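PDB 4P27: venom allergen-like (VAL) 4 protein from Schistosoma mansoni, which binds lipids and belongs to the SCP/TAPS (CAP) family of secreted proteins, although it lacks the prototypical CAP motifs. Local coordinates for residues A53-Y58 with P63-I68; D59-N64 with I74-A79; K96-E101 with N111-V116; C125-E128 with N133-I136. All coordinates share one frame; numbering follows the deposited sequence.

Interaction 1 (A53-Y58 with P63-I68); sequences AKRCKY and PNDFII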
loop_
_atom_site.group_PDB
_atom_site.type_symbol
_atom_site.label_atom_id
_atom_site.label_comp_id
_atom_site.label_asym_id
_atom_site.label_seq_id
_atom_site.Cartn_x
_atom_site.Cartn_y
_atom_site.Cartn_z
ATOM N N ALA A 53 14.683 -1.319 4.142
ATOM C CA ALA A 53 14.238 -1.834 5.421
ATOM C C ALA A 53 15.454 -2.362 6.271
ATOM O O ALA A 53 15.393 -2.342 7.514
ATOM C CB ALA A 53 13.266 -2.979 5.242
ATOM N N LYS A 54 16.526 -2.826 5.596
ATOM C CA LYS A 54 17.718 -3.338 6.331
ATOM C C LYS A 54 18.423 -2.253 7.155
ATOM O O LYS A 54 19.108 -2.607 8.094
ATOM C CB LYS A 54 18.809 -3.948 5.403
ATOM C CG LYS A 54 18.502 -5.309 4.808
ATOM C CD LYS A 54 19.653 -5.722 3.891
ATOM C CE LYS A 54 19.235 -6.848 2.966
ATOM N NZ LYS A 54 20.383 -7.722 2.595
ATOM N N ARG A 55 18.264 -0.951 6.824
ATOM C CA ARG A 55 18.763 0.097 7.692
ATOM C C ARG A 55 18.082 0.191 9.010
ATOM O O ARG A 55 18.605 0.833 9.965
ATOM C CB ARG A 55 18.762 1.485 6.998
ATOM C CG ARG A 55 19.369 1.393 5.637
ATOM C CD ARG A 55 19.534 2.790 5.012
ATOM N NE ARG A 55 19.710 2.512 3.606
ATOM C CZ ARG A 55 18.899 2.929 2.633
ATOM N NH1 ARG A 55 17.851 3.733 2.889
ATOM N NH2 ARG A 55 19.163 2.541 1.397
ATOM N N CYS A 56 16.930 -0.434 9.110
ATOM C CA CYS A 56 16.167 -0.438 10.352
ATOM C C CYS A 56 15.736 0.964 10.870
ATOM O O CYS A 56 15.401 1.113 12.096
ATOM C CB CYS A 56 16.969 -1.189 11.445
ATOM S SG CYS A 56 16.756 -2.966 11.238
ATOM N N LYS A 57 15.765 1.954 9.973
ATOM C CA LYS A 57 15.327 3.316 10.274
ATOM C C LYS A 57 13.903 3.574 9.691
ATOM O O LYS A 57 13.708 3.507 8.481
ATOM C CB LYS A 57 16.285 4.269 9.596
ATOM C CG LYS A 57 17.701 4.317 10.135
ATOM C CD LYS A 57 18.292 5.532 9.449
ATOM C CE LYS A 57 19.672 5.204 8.987
ATOM N NZ LYS A 57 20.283 6.495 8.583
ATOM N N TYR A 58 12.931 3.859 10.529
ATOM C CA TYR A 58 11.588 4.137 10.070
ATOM C C TYR A 58 11.420 5.475 9.243
ATOM O O TYR A 58 11.159 5.453 8.040
ATOM C CB TYR A 58 10.700 4.094 11.272
ATOM C CG TYR A 58 9.247 4.233 10.991
ATOM C CD1 TYR A 58 8.516 3.171 10.453
ATOM C CD2 TYR A 58 8.579 5.444 11.267
ATOM C CE1 TYR A 58 7.140 3.273 10.195
ATOM C CE2 TYR A 58 7.185 5.574 11.039
ATOM C CZ TYR A 58 6.484 4.496 10.490
ATOM O OH TYR A 58 5.148 4.586 10.327
ATOM N N PRO A 63 14.987 11.048 -0.077
ATOM C CA PRO A 63 14.684 10.849 -1.506
ATOM C C PRO A 63 15.499 9.876 -2.441
ATOM O O PRO A 63 14.909 9.452 -3.415
ATOM C CB PRO A 63 14.558 12.292 -2.021
ATOM C CG PRO A 63 13.859 12.950 -0.857
ATOM C CD PRO A 63 14.670 12.441 0.321
ATOM N N ASN A 64 16.747 9.468 -2.154
ATOM C CA ASN A 64 17.361 8.246 -2.776
ATOM C C ASN A 64 16.431 6.964 -2.697
ATOM O O ASN A 64 16.479 6.077 -3.531
ATOM C CB ASN A 64 18.770 7.945 -2.138
ATOM C CG ASN A 64 19.698 7.037 -3.030
ATOM O OD1 ASN A 64 20.963 7.151 -3.027
ATOM N ND2 ASN A 64 19.083 6.143 -3.797
ATOM N N ASP A 65 15.600 6.846 -1.667
ATOM C CA ASP A 65 14.800 5.619 -1.549
ATOM C C ASP A 65 13.654 5.585 -2.536
ATOM O O ASP A 65 13.036 4.539 -2.721
ATOM C CB ASP A 65 14.282 5.550 -0.126
ATOM C CG ASP A 65 15.406 5.106 0.830
ATOM O OD1 ASP A 65 16.335 4.389 0.371
ATOM O OD2 ASP A 65 15.339 5.469 1.982
ATOM N N PHE A 66 13.370 6.751 -3.127
ATOM C CA PHE A 66 12.336 6.909 -4.169
ATOM C C PHE A 66 12.833 6.918 -5.614
ATOM O O PHE A 66 12.037 7.085 -6.576
ATOM C CB PHE A 66 11.504 8.173 -3.877
ATOM C CG PHE A 66 10.755 8.093 -2.595
ATOM C CD1 PHE A 66 11.394 8.406 -1.380
ATOM C CD2 PHE A 66 9.411 7.657 -2.578
ATOM C CE1 PHE A 66 10.698 8.302 -0.166
ATOM C CE2 PHE A 66 8.706 7.590 -1.371
ATOM C CZ PHE A 66 9.360 7.894 -0.162
ATOM N N ILE A 67 14.117 6.659 -5.805
ATOM C CA ILE A 67 14.625 6.618 -7.176
ATOM C C ILE A 67 14.888 5.171 -7.505
ATOM O O ILE A 67 15.784 4.602 -6.924
ATOM C CB ILE A 67 15.928 7.477 -7.333
ATOM C CG1 ILE A 67 15.618 8.914 -6.841
ATOM C CG2 ILE A 67 16.338 7.407 -8.815
ATOM C CD1 ILE A 67 16.805 9.903 -6.604
ATOM N N ILE A 68 14.087 4.546 -8.368
ATOM C CA ILE A 68 14.171 3.118 -8.539
ATOM C C ILE A 68 14.035 2.912 -10.039
ATOM O O ILE A 68 13.004 3.349 -10.658
ATOM C CB ILE A 68 13.029 2.323 -7.731
ATOM C CG1 ILE A 68 13.103 2.655 -6.205
ATOM C CG2 ILE A 68 13.199 0.790 -7.923
ATOM C CD1 ILE A 68 11.954 2.051 -5.371
#
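Arg-55 lays the edge of its guanidinium group against the carboxylate of Asp-65, and the two flat groups are almost coplanar, their planes only 7° apart. The salt bridge is carried by one nitrogen. NH1 of Arg-55 donates to OD1 of Asp-65 over 3.0 Å in a nearly straight bond of 167°, with the oxygen lying in the guanidinium plane and offering its syn lone pair. A second, weak bond runs from Arg-55 NH1 to Asp-65 OD2, bent to 135°. Arg-55 NH2 stays 3.5 Å from Asp-65 OD1, so the pair differs from the familiar fork in which two nitrogens each hold one oxygen.

The shape of the arginine explains its reach. From CG to NE the chain is extended, and the turn at its last torsion swings the guanidinium edge round to the carboxylate. Asp-65 comes from the other direction, and the two side chains slide past each other. Asp-65 is buried and Arg-55 exposed; the nearby positive charge would be expected to favour the ionised acid. Ser-60 adds a weak hydrogen bond to Asp-65 OD2, and the acid side chain also touches Gln-52.

Next in the chain after the arginine, Cys-56 has positive phi and forms a disulfide with Cys-130. The ion pair thus joins the chain where it leaves helix 43-54 to the 3-10 segment 63-66, on one flank of the alpha-beta-alpha sandwich characteristic of CAP proteins.

Interaction 2 (D59-N64 with I74-A79); sequences DSNDPN and IGQNLA
Asn-61 carries the loop side of this contact, with Leu-78 and Gln-76 of strand 75-81 beneath it. The two strand residues are two positions apart, so both direct their side chains to the same face of the sheet, toward the loop. The backbones themselves remain well separated: the CA atoms of Asn-61 and Gln-76 are 10.1 Å apart, and the side chains must bridge the interval.

Asn-61 buries the most surface. Its amide reaches down to the strand and touches both residues at once. On one side the CD1 branch of Leu-78, rising from the opposite direction, comes up against the amide end of Asn-61. On the other it approaches the end of Gln-76, where the two amide planes are inclined at 63° and therefore do not stack. The loop residue is poorly ordered.

Gln-76 is placed by its own torsions. Its CG lies opposite the backbone N (chi1 -171°) and the chain continues extended, lifting the amide off the sheet to the level of the loop. There both ends of the amide are engaged: NE2 hydrogen-bonds to Asn-139 on the adjacent strand 133-141, and OE1 accepts from Gln-52 of helix 43-54. Leu-78 also packs on Gln-52 and Val-137.

The chemistry is thus a mixed one, in which an amide spans an apolar methyl and another amide. Because the glutamine is already gripped by helix and sheet, its position probably owes little to the poorly ordered loop residue.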
loop_
_atom_site.group_PDB
_atom_site.type_symbol
_atom_site.label_atom_id
_atom_site.label_comp_id
_atom_site.label_asym_id
_atom_site.label_seq_id
_atom_site.Cartn_x
_atom_site.Cartn_y
_atom_site.Cartn_z
ATOM N N ASP A 59 11.594 6.611 9.883
ATOM C CA ASP A 59 11.956 7.888 9.208
ATOM C C ASP A 59 13.344 7.791 8.562
ATOM O O ASP A 59 14.330 7.472 9.209
ATOM C CB ASP A 59 11.914 9.045 10.249
ATOM C CG ASP A 59 12.860 8.788 11.473
ATOM O OD1 ASP A 59 14.047 9.180 11.390
ATOM O OD2 ASP A 59 12.442 8.169 12.497
ATOM N N SER A 60 13.471 8.034 7.283
ATOM C CA SER A 60 14.823 7.952 6.758
ATOM C C SER A 60 14.981 8.832 5.547
ATOM O O SER A 60 15.704 9.832 5.605
ATOM C CB SER A 60 15.226 6.503 6.454
ATOM O OG SER A 60 14.552 5.978 5.316
ATOM N N ASN A 61 14.332 8.431 4.449
ATOM C CA ASN A 61 13.394 9.270 3.693
ATOM C C ASN A 61 13.886 10.671 3.419
ATOM O O ASN A 61 13.097 11.616 3.436
ATOM C CB ASN A 61 12.012 9.257 4.338
ATOM C CG ASN A 61 11.494 7.856 4.469
ATOM O OD1 ASN A 61 11.301 7.165 3.438
ATOM N ND2 ASN A 61 11.365 7.376 5.726
ATOM N N ASP A 62 15.194 10.810 3.183
ATOM C CA ASP A 62 15.911 10.170 2.049
ATOM C C ASP A 62 15.100 9.969 0.741
ATOM O O ASP A 62 14.605 8.851 0.459
ATOM C CB ASP A 62 16.660 8.868 2.479
ATOM C CG ASP A 62 17.885 8.622 1.653
ATOM O OD1 ASP A 62 18.055 9.332 0.644
ATOM O OD2 ASP A 62 18.656 7.699 1.952
ATOM N N PRO A 63 14.987 11.048 -0.077
ATOM C CA PRO A 63 14.684 10.849 -1.506
ATOM C C PRO A 63 15.499 9.876 -2.441
ATOM O O PRO A 63 14.909 9.452 -3.415
ATOM C CB PRO A 63 14.558 12.292 -2.021
ATOM C CG PRO A 63 13.859 12.950 -0.857
ATOM C CD PRO A 63 14.670 12.441 0.321
ATOM N N ASN A 64 16.747 9.468 -2.154
ATOM C CA ASN A 64 17.361 8.246 -2.776
ATOM C C ASN A 64 16.431 6.964 -2.697
ATOM O O ASN A 64 16.479 6.077 -3.531
ATOM C CB ASN A 64 18.770 7.945 -2.138
ATOM C CG ASN A 64 19.698 7.037 -3.030
ATOM O OD1 ASN A 64 20.963 7.151 -3.027
ATOM N ND2 ASN A 64 19.083 6.143 -3.797
ATOM N N ILE A 74 7.163 6.859 -7.500
ATOM C CA ILE A 74 7.189 5.721 -6.591
ATOM C C ILE A 74 6.350 6.177 -5.383
ATOM O O ILE A 74 6.579 7.265 -4.870
ATOM C CB ILE A 74 8.654 5.414 -6.134
ATOM C CG1 ILE A 74 9.479 4.792 -7.296
ATOM C CG2 ILE A 74 8.662 4.488 -4.888
ATOM C CD1 ILE A 74 8.991 3.383 -7.729
ATOM N N GLY A 75 5.403 5.357 -4.920
ATOM C CA GLY A 75 4.803 5.614 -3.624
ATOM C C GLY A 75 5.400 4.625 -2.628
ATOM O O GLY A 75 5.975 3.640 -3.017
ATOM N N GLN A 76 5.143 4.824 -1.336
ATOM C CA GLN A 76 5.750 3.969 -0.307
ATOM C C GLN A 76 4.828 3.919 0.909
ATOM O O GLN A 76 4.254 4.928 1.302
ATOM C CB GLN A 76 7.127 4.485 0.048
ATOM C CG GLN A 76 7.924 3.537 0.944
ATOM C CD GLN A 76 9.369 4.028 1.077
ATOM O OE1 GLN A 76 9.606 4.884 1.897
ATOM N NE2 GLN A 76 10.263 3.613 0.180
ATOM N N ASN A 77 4.651 2.742 1.463
ATOM C CA ASN A 77 3.981 2.613 2.763
ATOM C C ASN A 77 5.039 1.996 3.699
ATOM O O ASN A 77 5.808 1.088 3.299
ATOM C CB ASN A 77 2.840 1.570 2.642
ATOM C CG ASN A 77 1.561 2.162 2.074
ATOM O OD1 ASN A 77 1.479 3.361 1.888
ATOM N ND2 ASN A 77 0.569 1.331 1.753
ATOM N N LEU A 78 5.064 2.468 4.939
ATOM C CA LEU A 78 6.016 1.970 5.950
ATOM C C LEU A 78 5.261 1.457 7.186
ATOM O O LEU A 78 4.109 1.933 7.530
ATOM C CB LEU A 78 6.926 3.113 6.413
ATOM C CG LEU A 78 7.808 3.853 5.424
ATOM C CD1 LEU A 78 8.502 5.065 6.108
ATOM C CD2 LEU A 78 8.850 2.946 4.807
ATOM N N ALA A 79 5.823 0.439 7.858
ATOM C CA ALA A 79 5.160 -0.041 9.089
ATOM C C ALA A 79 6.258 -0.450 10.089
ATOM O O ALA A 79 7.343 -0.895 9.690
ATOM C CB ALA A 79 4.191 -1.167 8.828
#

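Interaction 3 (K96-E101 with N111-V116); sequences KNYNFE and NYKQMV
Tyr-98 and Lys-113 mark the nearest approach of the two backbones, with their CA atoms 8.4 Å apart. The first segment passes from a 3-10 turn into the short strand 98-99, while the second follows helix 110-115 to its end, where Val-116 leaves helical geometry. At such a separation side chains alone make the contact, and Tyr-98 contributes the largest share.

One face of the Tyr-98 ring is covered by the aliphatic chain of Lys-113. CG of the lysine stands 4.3 Å from the ring centroid and 12° off the normal, a CH-pi contact, and the lysine chain then runs across the rim. CD of Lys-113 comes to 3.7 Å from CE1 of Tyr-98, and CE passes 3.8 Å from the phenol OH of Tyr-98. A bend at the third torsion of the lysine (chi3 76°) lets the methylenes follow the ring. The opposite face of the ring is met, toward its rim, by the backbone N of Phe-100.

Strand 98-99 pairs with strand 104-105 in a two-stranded antiparallel sheet separate from the main sheet of the CAP fold, and the packing described here ties that excursion of the chain back to the helix that follows it. The polar tips converge on the excursion as well: Asn-103 OD1 accepts hydrogen bonds from both Tyr-98 OH and Lys-113 NZ, and the ammonium also reaches the carbonyl of Asp-147.

Tyr-112 supplies the remaining side of the contact. Its ring brings an edge carbon, CE2, to 4.1 Å from CD2 of Tyr-98, the two side chains crossing at about a right angle. Val-116, one helical turn on, places CG2 over a face of the Tyr-112 ring.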
loop_
_atom_site.group_PDB
_atom_site.type_symbol
_atom_site.label_atom_id
_atom_site.label_comp_id
_atom_site.label_asym_id
_atom_site.label_seq_id
_atom_site.Cartn_x
_atom_site.Cartn_y
_atom_site.Cartn_z
ATOM N N LYS A 96 -11.140 3.788 8.006
ATOM C CA LYS A 96 -12.035 4.442 8.971
ATOM C C LYS A 96 -11.857 5.950 9.011
ATOM O O LYS A 96 -12.721 6.620 9.507
ATOM C CB LYS A 96 -11.829 3.880 10.346
ATOM C CG LYS A 96 -12.291 2.446 10.379
ATOM C CD LYS A 96 -11.700 1.647 11.518
ATOM C CE LYS A 96 -12.644 0.476 11.659
ATOM N NZ LYS A 96 -12.012 -0.698 12.284
ATOM N N ASN A 97 -10.744 6.474 8.496
ATOM C CA ASN A 97 -10.442 7.863 8.622
ATOM C C ASN A 97 -10.730 8.555 7.345
ATOM O O ASN A 97 -10.540 9.766 7.265
ATOM C CB ASN A 97 -8.964 8.074 8.940
ATOM C CG ASN A 97 -8.503 7.322 10.187
ATOM O OD1 ASN A 97 -9.250 7.155 11.138
ATOM N ND2 ASN A 97 -7.262 6.872 10.179
ATOM N N TYR A 98 -11.112 7.815 6.305
ATOM C CA TYR A 98 -11.110 8.432 4.950
ATOM C C TYR A 98 -12.518 8.744 4.482
ATOM O O TYR A 98 -13.351 7.930 4.606
ATOM C CB TYR A 98 -10.392 7.539 3.931
ATOM C CG TYR A 98 -10.351 8.160 2.579
ATOM C CD1 TYR A 98 -9.698 9.418 2.364
ATOM C CD2 TYR A 98 -10.969 7.562 1.506
ATOM C CE1 TYR A 98 -9.640 9.989 1.140
ATOM C CE2 TYR A 98 -10.913 8.144 0.235
ATOM C CZ TYR A 98 -10.250 9.356 0.077
ATOM O OH TYR A 98 -10.238 9.953 -1.144
ATOM N N ASN A 99 -12.788 9.966 4.021
ATOM C CA ASN A 99 -14.019 10.305 3.356
ATOM C C ASN A 99 -13.818 10.503 1.915
ATOM O O ASN A 99 -13.335 11.545 1.481
ATOM C CB ASN A 99 -14.646 11.605 3.945
ATOM C CG ASN A 99 -15.995 12.021 3.279
ATOM O OD1 ASN A 99 -16.320 11.680 2.162
ATOM N ND2 ASN A 99 -16.692 12.884 3.939
ATOM N N PHE A 100 -14.328 9.553 1.129
ATOM C CA PHE A 100 -14.124 9.601 -0.298
ATOM C C PHE A 100 -14.824 10.824 -0.940
ATOM O O PHE A 100 -14.270 11.514 -1.845
ATOM C CB PHE A 100 -14.653 8.257 -0.822
ATOM C CG PHE A 100 -14.474 8.053 -2.279
ATOM C CD1 PHE A 100 -15.305 8.722 -3.211
ATOM C CD2 PHE A 100 -13.474 7.204 -2.750
ATOM C CE1 PHE A 100 -15.123 8.544 -4.566
ATOM C CE2 PHE A 100 -13.281 7.075 -4.120
ATOM C CZ PHE A 100 -14.128 7.699 -5.013
ATOM N N GLU A 101 -16.082 11.055 -0.553
ATOM C CA GLU A 101 -16.888 12.188 -1.202
ATOM C C GLU A 101 -16.159 13.534 -1.113
ATOM O O GLU A 101 -15.870 14.212 -2.148
ATOM C CB GLU A 101 -18.193 12.347 -0.457
ATOM C CG GLU A 101 -19.170 11.281 -0.765
ATOM C CD GLU A 101 -20.580 11.665 -0.304
ATOM O OE1 GLU A 101 -21.031 12.786 -0.599
ATOM O OE2 GLU A 101 -21.243 10.852 0.371
ATOM N N ASN A 111 -1.651 5.275 3.908
ATOM C CA ASN A 111 -1.350 3.868 3.607
ATOM C C ASN A 111 -2.552 3.215 2.922
ATOM O O ASN A 111 -2.403 2.559 1.939
ATOM C CB ASN A 111 -1.026 3.147 4.941
ATOM C CG ASN A 111 0.218 3.732 5.589
ATOM O OD1 ASN A 111 1.228 3.872 4.928
ATOM N ND2 ASN A 111 0.113 4.182 6.844
ATOM N N TYR A 112 -3.762 3.361 3.491
ATOM C CA TYR A 112 -4.984 2.865 2.845
ATOM C C TYR A 112 -5.173 3.368 1.403
ATOM O O TYR A 112 -5.393 2.579 0.441
ATOM C CB TYR A 112 -6.221 3.215 3.729
ATOM C CG TYR A 112 -7.495 2.945 2.953
ATOM C CD1 TYR A 112 -7.890 1.652 2.676
ATOM C CD2 TYR A 112 -8.229 4.010 2.388
ATOM C CE1 TYR A 112 -9.042 1.407 1.907
ATOM C CE2 TYR A 112 -9.388 3.777 1.642
ATOM C CZ TYR A 112 -9.753 2.466 1.388
ATOM O OH TYR A 112 -10.841 2.172 0.639
ATOM N N LYS A 113 -5.048 4.700 1.183
ATOM C CA LYS A 113 -5.227 5.233 -0.146
ATOM C C LYS A 113 -4.249 4.670 -1.188
ATOM O O LYS A 113 -4.642 4.398 -2.314
ATOM C CB LYS A 113 -5.163 6.803 -0.194
ATOM C CG LYS A 113 -6.303 7.523 0.538
ATOM C CD LYS A 113 -6.094 9.059 0.469
ATOM C CE LYS A 113 -6.447 9.596 -0.917
ATOM N NZ LYS A 113 -6.381 11.123 -0.900
ATOM N N GLN A 114 -2.994 4.508 -0.801
ATOM C CA GLN A 114 -2.017 3.921 -1.669
ATOM C C GLN A 114 -2.387 2.449 -1.978
ATOM O O GLN A 114 -2.171 2.001 -3.110
ATOM C CB GLN A 114 -0.625 3.964 -1.015
ATOM C CG GLN A 114 0.428 3.299 -1.889
ATOM C CD GLN A 114 0.627 4.072 -3.246
ATOM O OE1 GLN A 114 1.385 5.036 -3.290
ATOM N NE2 GLN A 114 0.022 3.598 -4.334
ATOM N N MET A 115 -2.901 1.707 -0.973
ATOM C CA MET A 115 -3.256 0.279 -1.238
ATOM C C MET A 115 -4.390 0.157 -2.235
ATOM O O MET A 115 -4.407 -0.775 -2.978
ATOM C CB MET A 115 -3.690 -0.456 0.051
ATOM C CG MET A 115 -2.482 -0.705 1.022
ATOM S SD MET A 115 -3.087 -1.561 2.522
ATOM C CE MET A 115 -3.357 -3.132 1.869
ATOM N N VAL A 116 -5.327 1.107 -2.280
ATOM C CA VAL A 116 -6.445 1.001 -3.225
ATOM C C VAL A 116 -6.311 1.954 -4.432
ATOM O O VAL A 116 -7.265 2.187 -5.138
ATOM C CB VAL A 116 -7.831 1.200 -2.557
ATOM C CG1 VAL A 116 -8.153 0.046 -1.571
ATOM C CG2 VAL A 116 -7.995 2.592 -1.900
#

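Interaction 4 (C125-E128 with N133-I136); sequences CGYE and NYLI
Tyr-127, facing Ile-136 across the hairpin in a non-hydrogen-bonded pair, makes its contacts through CB and one edge of the ring, CD1 and CE1. Its CB rests 3.8 Å from CG1 of Ile-136 and lies near the carbonyl oxygen of Leu-135. The first torsion (chi1 63°) sets CG between the backbone N and the carbonyl carbon, which stands the ring up beside that of Tyr-134, both pointing the same way. Farther out, CD1 of Tyr-127 comes to 3.4 Å from CD1 of Tyr-134, and CE1 lies 3.6 Å from CE1 of the same ring. The planes are inclined at 84° with centroids 5.2 Å apart, an offset edge-to-face pair in which Tyr-127 gives the edge and Tyr-134 the face.

Beneath the rings, Glu-128 and Leu-135 form the adjoining hydrogen-bonded pair. Each N-H donates to the other's carbonyl, at 3.0 Å for Glu-128 N to Leu-135 O and likewise for Leu-135 N to Glu-128 O. Both oxygens receive a further CA-H...O contact, from Tyr-127 and Tyr-134 respectively.

Strand 133-141 lies between strand 122-130 and the edge strand 75-81, bonding to the latter through Tyr-134 with Tyr-81 and Ile-136 with Ala-79. Ile-84 of helix 84-93 covers the face carrying Tyr-127 and Ile-136, whereas Leu-135 on the other face packs against Tyr-58 beyond helix 43-54, and the disulfide of Cys-125 with Cys-138 joins the two hairpin strands.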
loop_
_atom_site.group_PDB
_atom_site.type_symbol
_atom_site.label_atom_id
_atom_site.label_comp_id
_atom_site.label_asym_id
_atom_site.label_seq_id
_atom_site.Cartn_x
_atom_site.Cartn_y
_atom_site.Cartn_z
ATOM N N CYS A 125 7.857 -5.279 -1.914
ATOM C CA CYS A 125 7.931 -5.066 -0.509
ATOM C C CYS A 125 9.124 -5.843 0.040
ATOM O O CYS A 125 9.519 -6.896 -0.518
ATOM C CB CYS A 125 6.624 -5.581 0.165
ATOM S SG CYS A 125 5.170 -4.648 -0.478
ATOM N N GLY A 126 9.646 -5.349 1.165
ATOM C CA GLY A 126 10.895 -5.788 1.740
ATOM C C GLY A 126 10.704 -5.497 3.220
ATOM O O GLY A 126 10.024 -4.489 3.624
ATOM N N TYR A 127 11.260 -6.366 4.059
ATOM C CA TYR A 127 11.144 -6.126 5.497
ATOM C C TYR A 127 12.347 -6.667 6.279
ATOM O O TYR A 127 13.046 -7.505 5.764
ATOM C CB TYR A 127 9.862 -6.654 6.037
ATOM C CG TYR A 127 9.697 -8.120 5.920
ATOM C CD1 TYR A 127 10.161 -9.025 6.965
ATOM C CD2 TYR A 127 9.083 -8.670 4.772
ATOM C CE1 TYR A 127 9.969 -10.437 6.836
ATOM C CE2 TYR A 127 8.914 -10.044 4.623
ATOM C CZ TYR A 127 9.357 -10.942 5.633
ATOM O OH TYR A 127 9.094 -12.277 5.366
ATOM N N GLU A 128 12.618 -6.167 7.477
ATOM C CA GLU A 128 13.794 -6.643 8.162
ATOM C C GLU A 128 13.415 -6.672 9.588
ATOM O O GLU A 128 12.659 -5.807 10.072
ATOM C CB GLU A 128 15.003 -5.713 7.892
ATOM C CG GLU A 128 16.241 -5.953 8.746
ATOM C CD GLU A 128 17.144 -6.991 8.086
ATOM O OE1 GLU A 128 16.591 -7.819 7.366
ATOM O OE2 GLU A 128 18.389 -6.982 8.276
ATOM N N ASN A 133 10.567 -5.557 16.605
ATOM C CA ASN A 133 9.701 -5.311 15.427
ATOM C C ASN A 133 10.360 -5.485 14.048
ATOM O O ASN A 133 11.623 -5.510 13.914
ATOM C CB ASN A 133 9.110 -3.914 15.594
ATOM C CG ASN A 133 8.106 -3.872 16.749
ATOM O OD1 ASN A 133 7.750 -4.899 17.307
ATOM N ND2 ASN A 133 7.622 -2.712 17.062
ATOM N N TYR A 134 9.492 -5.564 13.026
ATOM C CA TYR A 134 9.894 -5.475 11.617
ATOM C C TYR A 134 9.808 -3.983 11.297
ATOM O O TYR A 134 8.919 -3.309 11.774
ATOM C CB TYR A 134 8.858 -6.236 10.790
ATOM C CG TYR A 134 9.010 -7.742 10.879
ATOM C CD1 TYR A 134 10.101 -8.372 10.274
ATOM C CD2 TYR A 134 8.093 -8.518 11.585
ATOM C CE1 TYR A 134 10.244 -9.741 10.348
ATOM C CE2 TYR A 134 8.217 -9.896 11.632
ATOM C CZ TYR A 134 9.287 -10.485 11.058
ATOM O OH TYR A 134 9.449 -11.838 11.116
ATOM N N LEU A 135 10.762 -3.498 10.510
ATOM C CA LEU A 135 10.565 -2.410 9.574
ATOM C C LEU A 135 10.076 -3.035 8.234
ATOM O O LEU A 135 10.790 -3.807 7.621
ATOM C CB LEU A 135 11.875 -1.673 9.387
ATOM C CG LEU A 135 11.723 -0.433 8.450
ATOM C CD1 LEU A 135 10.577 0.496 8.856
ATOM C CD2 LEU A 135 12.982 0.349 8.580
ATOM N N ILE A 136 8.816 -2.782 7.876
ATOM C CA ILE A 136 8.259 -3.176 6.566
ATOM C C ILE A 136 8.129 -1.954 5.602
ATOM O O ILE A 136 7.618 -0.892 6.029
ATOM C CB ILE A 136 6.892 -3.753 6.792
ATOM C CG1 ILE A 136 7.010 -4.897 7.822
ATOM C CG2 ILE A 136 6.258 -4.190 5.457
ATOM C CD1 ILE A 136 5.700 -5.137 8.536
#

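In the fold
From the N terminus, the chain first meets interaction 1, which closes the short turn after helix 43-54. Interaction 2 starts within that turn and ends on strand 75-81, so the two closures interleave and share Pro-63 and Asn-64. The later contacts follow in series. Interaction 3 closes the excursion through strand 104-105 onto helix 110-115, on the opposite side of the chain's centre from interaction 1, and interaction 4 closes the hairpin of strands 122-130 and 133-141. Strand 75-81 links interactions 2, 3 and 4: it neighbours strand 133-141 in the sheet, and its Asn-77 reaches the carbonyl of Asn-111 of interaction 3. Ala-53, Cys-56 and Lys-57 pack on Leu-135 and Glu-128, joining interactions 1 and 4.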